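Local coordinates for leucine aminopeptidase 1 (Caenorhabditis elegans, PDB 2HC9), which probably acts as a digestive enzyme, a zinc-dependent aminopeptidase that releases N-terminal amino acids, preferably leucine, from peptides, at residues A[345-349]-A[350-354]. The protein carries 1 engineered substitution. Numbering follows the deposited sequence. Where two conformers were deposited one is given.
Sequences VFYAK and ETLKA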
ATOM      1  N   VAL A 345      -5.376 -29.375 -22.384  1.00 15.33           N
ATOM      2  CA  VAL A 345      -6.670 -29.480 -23.031  0.50 17.79           C
ATOM      3  C   VAL A 345      -6.511 -29.659 -24.566  1.00 18.10           C
ATOM      4  O   VAL A 345      -7.221 -30.448 -25.201  1.00 16.37           O
ATOM      5  CB  VAL A 345      -7.549 -28.260 -22.634  0.50 17.94           C
ATOM      6  CG1 VAL A 345      -8.736 -28.156 -23.495  0.50 16.87           C
ATOM      7  CG2 VAL A 345      -7.999 -28.360 -21.169  0.50 15.99           C
ATOM      8  N   PHE A 346      -5.562 -28.947 -25.153  1.00 15.29           N
ATOM      9  CA  PHE A 346      -5.264 -29.165 -26.567  1.00 15.68           C
ATOM     10  C   PHE A 346      -4.788 -30.601 -26.845  1.00 17.87           C
ATOM     11  O   PHE A 346      -5.249 -31.273 -27.775  1.00 16.84           O
ATOM     12  CB  PHE A 346      -4.228 -28.169 -27.096  1.00 17.63           C
ATOM     13  CG  PHE A 346      -4.005 -28.300 -28.575  1.00 15.40           C
ATOM     14  CD1 PHE A 346      -4.903 -27.710 -29.474  1.00 17.35           C
ATOM     15  CD2 PHE A 346      -2.929 -29.040 -29.074  1.00 16.29           C
ATOM     16  CE1 PHE A 346      -4.701 -27.845 -30.869  1.00 19.34           C
ATOM     17  CE2 PHE A 346      -2.739 -29.208 -30.449  1.00 19.05           C
ATOM     18  CZ  PHE A 346      -3.624 -28.589 -31.352  1.00 19.18           C
ATOM     19  N   TYR A 347      -3.883 -31.079 -26.020  1.00 15.36           N
ATOM     20  CA  TYR A 347      -3.459 -32.476 -26.120  1.00 16.39           C
ATOM     21  C   TYR A 347      -4.635 -33.448 -26.033  1.00 14.39           C
ATOM     22  O   TYR A 347      -4.723 -34.398 -26.839  1.00 18.01           O
ATOM     23  CB  TYR A 347      -2.431 -32.798 -25.033  1.00 16.05           C
ATOM     24  CG  TYR A 347      -1.815 -34.181 -25.158  1.00 17.64           C
ATOM     25  CD1 TYR A 347      -0.639 -34.368 -25.874  1.00 15.67           C
ATOM     26  CD2 TYR A 347      -2.423 -35.298 -24.565  1.00 16.99           C
ATOM     27  CE1 TYR A 347      -0.040 -35.639 -25.967  1.00 16.66           C
ATOM     28  CE2 TYR A 347      -1.838 -36.566 -24.663  1.00 15.90           C
ATOM     29  CZ  TYR A 347      -0.660 -36.720 -25.348  1.00 20.98           C
ATOM     30  OH  TYR A 347      -0.096 -37.979 -25.423  1.00 20.33           O
ATOM     31  N   ALA A 348      -5.523 -33.238 -25.059  1.00 17.26           N
ATOM     32  CA  ALA A 348      -6.677 -34.116 -24.884  1.00 16.66           C
ATOM     33  C   ALA A 348      -7.537 -34.124 -26.135  1.00 18.37           C
ATOM     34  O   ALA A 348      -8.001 -35.186 -26.550  1.00 16.71           O
ATOM     35  CB  ALA A 348      -7.522 -33.692 -23.669  1.00 16.24           C
ATOM     36  N   LYS A 349      -7.740 -32.953 -26.739  1.00 17.83           N
ATOM     37  CA  LYS A 349      -8.548 -32.873 -27.968  1.00 19.56           C
ATOM     38  C   LYS A 349      -7.832 -33.522 -29.141  1.00 20.73           C
ATOM     39  O   LYS A 349      -8.380 -34.398 -29.781  1.00 19.50           O
ATOM     40  CB  LYS A 349      -8.890 -31.418 -28.343  1.00 17.37           C
ATOM     41  CG  LYS A 349      -9.739 -31.343 -29.624  1.00 21.14           C
ATOM     42  CD  LYS A 349     -10.040 -29.906 -30.027  1.00 22.66           C
ATOM     43  CE  LYS A 349     -10.928 -29.911 -31.295  1.00 27.61           C
ATOM     44  NZ  LYS A 349     -11.211 -28.550 -31.752  1.00 29.91           N
ATOM     45  N   GLU A 350      -6.605 -33.060 -29.405  0.50 19.09           N
ATOM     46  CA  GLU A 350      -5.876 -33.341 -30.646  0.50 22.50           C
ATOM     47  C   GLU A 350      -5.291 -34.755 -30.658  0.50 22.46           C
ATOM     48  O   GLU A 350      -5.442 -35.489 -31.640  0.50 23.10           O
ATOM     49  CB  GLU A 350      -4.769 -32.287 -30.859  0.50 21.14           C
ATOM     50  CG  GLU A 350      -3.727 -32.580 -31.950  0.50 23.22           C
ATOM     51  CD  GLU A 350      -4.270 -32.454 -33.371  0.50 27.69           C
ATOM     52  OE1 GLU A 350      -3.663 -33.048 -34.294  0.50 24.17           O
ATOM     53  OE2 GLU A 350      -5.296 -31.771 -33.575  0.50 24.05           O
ATOM     54  N   THR A 351      -4.619 -35.124 -29.573  1.00 20.88           N
ATOM     55  CA  THR A 351      -3.880 -36.377 -29.501  1.00 17.87           C
ATOM     56  C   THR A 351      -4.750 -37.493 -28.957  1.00 20.17           C
ATOM     57  O   THR A 351      -4.813 -38.578 -29.543  1.00 18.22           O
ATOM     58  CB  THR A 351      -2.576 -36.233 -28.713  1.00 20.07           C
ATOM     59  OG1 THR A 351      -1.748 -35.296 -29.395  1.00 22.69           O
ATOM     60  CG2 THR A 351      -1.827 -37.603 -28.658  1.00 21.68           C
ATOM     61  N   LEU A 352      -5.455 -37.234 -27.858  1.00 18.36           N
ATOM     62  CA  LEU A 352      -6.306 -38.274 -27.275  1.00 18.28           C
ATOM     63  C   LEU A 352      -7.665 -38.441 -27.938  1.00 19.14           C
ATOM     64  O   LEU A 352      -8.347 -39.426 -27.666  1.00 19.95           O
ATOM     65  CB  LEU A 352      -6.489 -38.064 -25.763  1.00 16.17           C
ATOM     66  CG  LEU A 352      -5.163 -38.020 -25.004  1.00 15.47           C
ATOM     67  CD1 LEU A 352      -5.434 -37.790 -23.505  1.00 19.19           C
ATOM     68  CD2 LEU A 352      -4.341 -39.331 -25.251  1.00 19.24           C
ATOM     69  N   LYS A 353      -8.063 -37.483 -28.792  1.00 17.58           N
ATOM     70  CA  LYS A 353      -9.393 -37.493 -29.414  1.00 18.39           C
ATOM     71  C   LYS A 353     -10.541 -37.500 -28.407  1.00 18.68           C
ATOM     72  O   LYS A 353     -11.618 -38.066 -28.670  1.00 19.14           O
ATOM     73  CB  LYS A 353      -9.550 -38.640 -30.435  1.00 19.34           C
ATOM     74  CG  LYS A 353      -8.340 -38.840 -31.372  1.00 21.76           C
ATOM     75  CD  LYS A 353      -8.067 -37.588 -32.206  1.00 27.70           C
ATOM     76  CE  LYS A 353      -6.970 -37.808 -33.225  1.00 33.20           C
ATOM     77  NZ  LYS A 353      -6.674 -36.500 -33.918  1.00 32.65           N
ATOM     78  N   ALA A 354     -10.337 -36.846 -27.262  1.00 16.71           N
ATOM     79  CA  ALA A 354     -11.390 -36.779 -26.241  1.00 16.90           C
ATOM     80  C   ALA A 354     -12.491 -35.849 -26.772  1.00 21.81           C
ATOM     81  O   ALA A 354     -12.190 -34.825 -27.395  1.00 20.71           O
ATOM     82  CB  ALA A 354     -10.837 -36.235 -24.902  1.00 17.16           C
TER
HETATM   83  O   HOH W   1     -11.380 -34.566 -30.049  1.00 30.13           O
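Glu350 N bonds Phe346 O at 2.8 Å in the i to i+4 spacing of an alpha helix. Tyr347 O accepts two amides, Thr351 N in the same spacing and Leu352 N one residue further on, where the turn widens, the latter lying in the carbonyl plane. Lys353 then takes a positive phi (58°), and Ala354 N reaches back six residues to Ala348 O at 3.0 Å, the 6→1 bond of a Schellman-type C-cap. A water donates to both Lys349 O and Ala354 O, while the Lys353 chain, bent at chi2, brings NZ to Glu350 O at 2.8 Å, a charge that would probably suit the negative end of the helix dipole. Helix 337-350 thus unwinds into the loop leading to strand 356-361 of the catalytic domain's alpha/beta core; Ala348 and Ala354 both rest on Ala248 of strand 246-254, and Leu352 touches His299 and Cys301 of strand 297-307. Two aromatic rings of the helix's last turns pack against the side chains that follow. The chi1 of Tyr347 (-173°) swings its ring beside its own carbonyl carbon, toward the later residues, and one face meets Thr351, whose CB sits over the ring centre, 3.8 Å from the centroid, in a CH-pi contact, while Thr351 CG2 meets CZ. Leu352 CG approaches CE2 obliquely at 3.6 Å. An alanine at Tyr347 would strip Thr351 and Leu352 of this ring and is likely to leave Phe233 without its edge-to-face partner. One residue earlier, the Phe346 ring runs beside Glu350, whose CB makes a CH-pi contact over its face, offset toward the rim, 4.0 Å from the centroid.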